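Citrate lyase (Yersinia pestis, PDB 3QLL) is a putative citrate lyase beta subunit similar to CitE, encoded in a virulence operon, and probably acts as a magnesium-dependent carbon-carbon lyase. Local coordinates at residues Trp48-Ala53 with Ala252-His257; Ala209-Val214 with Ser246-Ser251. All coordinates share one frame; numbering follows the deposited sequence.

Contact 1: Trp48-Ala53 with Ala252-His257; sequences WLFTPA and AKAAIH
Trp48 and Leu49 pair in parallel with Ala254 and Ala255, and this pairing closes an eight-stranded parallel beta barrel. The fold is a TIM-like barrel of the HpcH/HpaI aldolase and citrate lyase family. Here its first strand, 47-52, meets its last, 252-255. The strand axes come within 4.6 Å and differ in direction by 17°.

Three backbone hydrogen bonds hold the seam, and they are unequal. Phe50 N gives a nearly straight bond to Ala255 O, 3.0 Å long, with an angle of 173° at the hydrogen. The bond from Trp48 N to Lys253 O is long and weak. Ala255 N lies 2.8 Å from Trp48 O, but the bond is bent and also weak. The same Trp48 O receives a CA-H...O contact from Ala254 CA. Outside the seam, Trp48 NE1 bonds to Thr45 OG1 and Lys253 forms salt bridges with Glu241 and Asp226.

Apolar contacts line both faces of the sheet. Ala252 CB sits 4.2 Å from Trp48 CD1. Trp48 and Ala254 share one face, Leu49 and Ala255 the other. Helix 261-267 covers the Leu49 side through Ile261. The Phe50 ring is close to Arg107, a predicted substrate-binding residue, so this seam probably borders the active site.

Leu49 CG stands anti to the backbone N (chi1 -179°), which carries CD1 past the end of strand 252-255 to the following loop, 3.6 Å from His257 N. Phe50 CE2 meets Ala254 CB at 3.8 Å, while Ala255 O lies at the edge of the same ring, near its plane.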
loop_
_atom_site.group_PDB
_atom_site.type_symbol
_atom_site.label_atom_id
_atom_site.label_comp_id
_atom_site.label_asym_id
_atom_site.label_seq_id
_atom_site.Cartn_x
_atom_site.Cartn_y
_atom_site.Cartn_z
ATOM N N TRP A 48 -12.382 -12.340 19.666
ATOM C CA TRP A 48 -12.046 -13.730 19.405
ATOM C C TRP A 48 -10.912 -14.176 20.314
ATOM O O TRP A 48 -9.793 -13.676 20.207
ATOM C CB TRP A 48 -11.639 -13.922 17.936
ATOM C CG TRP A 48 -12.765 -13.688 16.988
ATOM C CD1 TRP A 48 -13.458 -12.519 16.810
ATOM C CD2 TRP A 48 -13.307 -14.618 16.051
ATOM N NE1 TRP A 48 -14.403 -12.671 15.842
ATOM C CE2 TRP A 48 -14.329 -13.942 15.338
ATOM C CE3 TRP A 48 -13.017 -15.948 15.723
ATOM C CZ2 TRP A 48 -15.088 -14.560 14.337
ATOM C CZ3 TRP A 48 -13.775 -16.569 14.732
ATOM C CH2 TRP A 48 -14.794 -15.874 14.046
ATOM N N LEU A 49 -11.187 -15.119 21.198
ATOM C CA LEU A 49 -10.199 -15.529 22.202
ATOM C C LEU A 49 -9.572 -16.859 21.859
ATOM O O LEU A 49 -10.271 -17.882 21.799
ATOM C CB LEU A 49 -10.829 -15.603 23.577
ATOM C CG LEU A 49 -9.909 -15.985 24.734
ATOM C CD1 LEU A 49 -8.707 -15.032 25.018
ATOM C CD2 LEU A 49 -10.809 -16.121 25.945
ATOM N N PHE A 50 -8.249 -16.848 21.695
ATOM C CA PHE A 50 -7.477 -18.073 21.491
ATOM C C PHE A 50 -7.261 -18.737 22.842
ATOM O O PHE A 50 -6.726 -18.126 23.748
ATOM C CB PHE A 50 -6.110 -17.785 20.847
ATOM C CG PHE A 50 -6.162 -17.438 19.394
ATOM C CD1 PHE A 50 -6.336 -18.430 18.432
ATOM C CD2 PHE A 50 -6.000 -16.115 18.972
ATOM C CE1 PHE A 50 -6.366 -18.110 17.086
ATOM C CE2 PHE A 50 -6.020 -15.792 17.615
ATOM C CZ PHE A 50 -6.209 -16.792 16.677
ATOM N N THR A 51 -7.687 -19.986 22.973
ATOM C CA THR A 51 -7.253 -20.789 24.104
ATOM C C THR A 51 -6.764 -22.166 23.636
ATOM O O THR A 51 -7.439 -22.859 22.862
ATOM C CB THR A 51 -8.401 -20.967 25.151
ATOM O OG1 THR A 51 -9.599 -21.421 24.504
ATOM C CG2 THR A 51 -8.699 -19.643 25.817
ATOM N N PRO A 52 -5.579 -22.563 24.121
ATOM C CA PRO A 52 -4.950 -23.835 23.765
ATOM C C PRO A 52 -5.840 -24.975 24.197
ATOM O O PRO A 52 -6.521 -24.852 25.220
ATOM C CB PRO A 52 -3.642 -23.826 24.552
ATOM C CG PRO A 52 -3.861 -22.831 25.652
ATOM C CD PRO A 52 -4.763 -21.789 25.066
ATOM N N ALA A 53 -5.840 -26.067 23.448
ATOM C CA ALA A 53 -6.720 -27.167 23.783
ATOM C C ALA A 53 -6.330 -27.654 25.163
ATOM O O ALA A 53 -7.201 -27.955 25.967
ATOM C CB ALA A 53 -6.639 -28.276 22.753
ATOM N N ALA A 252 -13.439 -6.406 14.505
ATOM C CA ALA A 252 -13.174 -7.216 15.677
ATOM C C ALA A 252 -11.696 -7.354 15.882
ATOM O O ALA A 252 -10.922 -7.076 14.987
ATOM C CB ALA A 252 -13.826 -8.578 15.556
ATOM N N LYS A 253 -11.319 -7.886 17.031
ATOM C CA LYS A 253 -9.920 -8.078 17.351
ATOM C C LYS A 253 -9.721 -9.365 18.180
ATOM O O LYS A 253 -10.498 -9.659 19.097
ATOM C CB LYS A 253 -9.376 -6.849 18.110
ATOM C CG LYS A 253 -7.912 -6.894 18.499
ATOM C CD LYS A 253 -7.454 -5.537 19.063
ATOM C CE LYS A 253 -5.958 -5.536 19.427
ATOM N NZ LYS A 253 -5.066 -5.657 18.236
ATOM N N ALA A 254 -8.673 -10.117 17.842
ATOM C CA ALA A 254 -8.344 -11.334 18.568
ATOM C C ALA A 254 -7.680 -11.038 19.899
ATOM O O ALA A 254 -7.233 -9.909 20.185
ATOM C CB ALA A 254 -7.447 -12.248 17.719
ATOM N N ALA A 255 -7.533 -12.079 20.699
ATOM C CA ALA A 255 -7.026 -11.897 22.045
ATOM C C ALA A 255 -6.351 -13.186 22.454
ATOM O O ALA A 255 -6.697 -14.246 21.962
ATOM C CB ALA A 255 -8.166 -11.526 23.019
ATOM N N ILE A 256 -5.413 -13.100 23.385
ATOM C CA ILE A 256 -4.664 -14.279 23.779
ATOM C C ILE A 256 -4.743 -14.419 25.288
ATOM O O ILE A 256 -4.119 -15.303 25.859
ATOM C CB ILE A 256 -3.177 -14.209 23.312
ATOM C CG1 ILE A 256 -2.685 -12.765 23.235
ATOM C CG2 ILE A 256 -3.012 -14.859 21.950
ATOM C CD1 ILE A 256 -2.317 -12.161 24.556
ATOM N N HIS A 257 -5.570 -13.582 25.914
ATOM C CA HIS A 257 -5.799 -13.634 27.359
ATOM C C HIS A 257 -7.141 -12.983 27.718
ATOM O O HIS A 257 -7.469 -11.914 27.194
ATOM C CB HIS A 257 -4.655 -12.923 28.098
ATOM C CG HIS A 257 -4.662 -13.148 29.578
ATOM N ND1 HIS A 257 -5.693 -12.725 30.391
ATOM C CD2 HIS A 257 -3.765 -13.756 30.394
ATOM C CE1 HIS A 257 -5.430 -13.061 31.642
ATOM N NE2 HIS A 257 -4.266 -13.685 31.671
#

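Contact 2: Ala209-Val214 with Ser246-Ser251; sequences ARARLV and SDFGFS
Val214 presses one methyl onto the ring of Phe250. Its CG2 lies 3.6 Å from the ring centroid, 19° off the normal, in a CH-pi contact over the face. The methyl is offset toward the rim and comes 3.4 Å from CE2 of Phe250. Val214 CG2 is anti to its own carbonyl carbon, and CG1 is anti to the backbone N (chi1 171°). This splits the two branches: CG1 reaches the backbone instead, 3.5 Å from Phe248 O.

Arg210 meets the same Phe250 ring with its aliphatic chain. CB lies in the ring plane at the edge, and CG is 3.8 Å from Phe250 CZ. The guanidinium is turned 76° from the ring, so the two planes do not stack. Leu213 adds CD2 near Phe250 CE1. Phe248 turns its ring edge to Ala211 N, and its CE2 is 3.9 Å from Ala211 CB. No hydrogen bond joins the two segments.

Further out, Arg210 NE forms a salt bridge with Asp226, which probably helps hold the guanidinium beside the CE2 edge of Phe250. Trp203 meets Phe248 edge-to-face. A second subunit also packs here: Leu208 of that neighbouring subunit touches Ala211, and its Pro205 touches Phe248.

Gly249 follows the last residue of helix 235-248, with positive phi, in a Schellman motif. Its lack of a side chain lets the chain turn close to Val214 CG1. The turn sends Phe250 inward on the way to strand 252-255. It is a helix-to-strand connection of the beta/alpha barrel, packed against the preceding outer helix, 203-220.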
loop_
_atom_site.group_PDB
_atom_site.type_symbol
_atom_site.label_atom_id
_atom_site.label_comp_id
_atom_site.label_asym_id
_atom_site.label_seq_id
_atom_site.Cartn_x
_atom_site.Cartn_y
_atom_site.Cartn_z
ATOM N N ALA A 209 -0.035 -3.436 5.279
ATOM C CA ALA A 209 -0.579 -4.788 5.271
ATOM C C ALA A 209 -2.003 -4.831 5.814
ATOM O O ALA A 209 -2.858 -5.540 5.287
ATOM C CB ALA A 209 0.319 -5.726 6.062
ATOM N N ARG A 210 -2.249 -4.068 6.874
ATOM C CA ARG A 210 -3.568 -4.062 7.538
ATOM C C ARG A 210 -4.593 -3.381 6.624
ATOM O O ARG A 210 -5.724 -3.835 6.557
ATOM C CB ARG A 210 -3.528 -3.379 8.909
ATOM C CG ARG A 210 -3.100 -4.292 10.089
ATOM C CD ARG A 210 -3.280 -3.511 11.436
ATOM N NE ARG A 210 -3.204 -4.328 12.649
ATOM C CZ ARG A 210 -2.068 -4.401 13.367
ATOM N NH1 ARG A 210 -0.978 -3.716 12.936
ATOM N NH2 ARG A 210 -1.991 -5.146 14.482
ATOM N N ALA A 211 -4.211 -2.268 5.992
ATOM C CA ALA A 211 -5.132 -1.559 5.137
ATOM C C ALA A 211 -5.525 -2.440 3.940
ATOM O O ALA A 211 -6.692 -2.478 3.566
ATOM C CB ALA A 211 -4.546 -0.210 4.685
ATOM N N ARG A 212 -4.561 -3.179 3.395
ATOM C CA ARG A 212 -4.816 -4.092 2.287
ATOM C C ARG A 212 -5.710 -5.244 2.721
ATOM O O ARG A 212 -6.565 -5.693 1.954
ATOM C CB ARG A 212 -3.503 -4.614 1.696
ATOM C CG ARG A 212 -3.682 -5.162 0.319
ATOM C CD ARG A 212 -2.381 -5.554 -0.354
ATOM N NE ARG A 212 -2.618 -6.413 -1.512
ATOM C CZ ARG A 212 -1.650 -7.065 -2.121
ATOM N NH1 ARG A 212 -0.416 -6.918 -1.666
ATOM N NH2 ARG A 212 -1.908 -7.835 -3.172
ATOM N N LEU A 213 -5.530 -5.726 3.949
ATOM C CA LEU A 213 -6.403 -6.796 4.419
ATOM C C LEU A 213 -7.855 -6.320 4.570
ATOM O O LEU A 213 -8.776 -6.946 4.018
ATOM C CB LEU A 213 -5.898 -7.374 5.732
ATOM C CG LEU A 213 -6.868 -8.363 6.396
ATOM C CD1 LEU A 213 -7.069 -9.571 5.503
ATOM C CD2 LEU A 213 -6.363 -8.802 7.749
ATOM N N VAL A 214 -8.042 -5.173 5.225
ATOM C CA VAL A 214 -9.382 -4.620 5.461
ATOM C C VAL A 214 -10.098 -4.364 4.119
ATOM O O VAL A 214 -11.247 -4.758 3.934
ATOM C CB VAL A 214 -9.309 -3.311 6.299
ATOM C CG1 VAL A 214 -10.657 -2.614 6.359
ATOM C CG2 VAL A 214 -8.843 -3.629 7.683
ATOM N N SER A 246 -10.084 -0.255 14.717
ATOM C CA SER A 246 -11.451 0.135 14.477
ATOM C C SER A 246 -11.513 1.258 13.437
ATOM O O SER A 246 -12.293 1.191 12.498
ATOM C CB SER A 246 -12.125 0.560 15.785
ATOM O OG SER A 246 -13.403 1.106 15.557
ATOM N N ASP A 247 -10.630 2.236 13.569
ATOM C CA ASP A 247 -10.552 3.344 12.625
ATOM C C ASP A 247 -10.182 2.891 11.230
ATOM O O ASP A 247 -10.618 3.487 10.220
ATOM C CB ASP A 247 -9.537 4.369 13.117
ATOM C CG ASP A 247 -10.074 5.215 14.234
ATOM O OD1 ASP A 247 -11.279 5.113 14.537
ATOM O OD2 ASP A 247 -9.281 5.964 14.826
ATOM N N PHE A 248 -9.309 1.883 11.178
ATOM C CA PHE A 248 -8.891 1.308 9.899
ATOM C C PHE A 248 -10.020 0.552 9.172
ATOM O O PHE A 248 -9.994 0.427 7.936
ATOM C CB PHE A 248 -7.685 0.382 10.111
ATOM C CG PHE A 248 -6.407 0.949 9.676
ATOM C CD1 PHE A 248 -6.043 2.242 10.046
ATOM C CD2 PHE A 248 -5.541 0.212 8.876
ATOM C CE1 PHE A 248 -4.840 2.784 9.642
ATOM C CE2 PHE A 248 -4.328 0.745 8.457
ATOM C CZ PHE A 248 -3.978 2.038 8.843
ATOM N N GLY A 249 -11.040 0.136 9.943
ATOM C CA GLY A 249 -12.157 -0.648 9.426
ATOM C C GLY A 249 -12.275 -2.112 9.849
ATOM O O GLY A 249 -13.108 -2.830 9.336
ATOM N N PHE A 250 -11.392 -2.572 10.720
ATOM C CA PHE A 250 -11.554 -3.838 11.458
ATOM C C PHE A 250 -12.849 -3.822 12.303
ATOM O O PHE A 250 -13.222 -2.777 12.855
ATOM C CB PHE A 250 -10.343 -4.107 12.386
ATOM C CG PHE A 250 -9.082 -4.503 11.657
ATOM C CD1 PHE A 250 -8.834 -5.832 11.329
ATOM C CD2 PHE A 250 -8.172 -3.544 11.250
ATOM C CE1 PHE A 250 -7.683 -6.190 10.633
ATOM C CE2 PHE A 250 -7.032 -3.882 10.562
ATOM C CZ PHE A 250 -6.777 -5.205 10.254
ATOM N N SER A 251 -13.535 -4.968 12.363
ATOM C CA SER A 251 -14.818 -5.076 13.053
ATOM C C SER A 251 -14.608 -5.790 14.357
ATOM O O SER A 251 -15.508 -5.822 15.198
ATOM C CB SER A 251 -15.821 -5.890 12.206
ATOM O OG SER A 251 -15.965 -5.336 10.907
#

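Contacts 1 and 2 adjoin in sequence, since helix 235-248 runs through the Gly249 turn into strand 252-255. Their centres are 18 Å apart. Contact 1 is mostly buried in the barrel wall, its centre about 9 Å from the centre of the chain, but its far end at Ile256 and His257 is exposed. Backbone hydrogen bonds join its strands. Contact 2 lies in the outer helical layer, its centre about 14 Å from that of the chain. It is also largely buried, partly beneath a neighbouring subunit, and relies on aromatic and aliphatic packing. Asp226 pairs with Lys253 of one and Arg210 of the other. Contact 1 borders the predicted substrate-binding Arg107 through Phe50, with side chains about 4 Å apart.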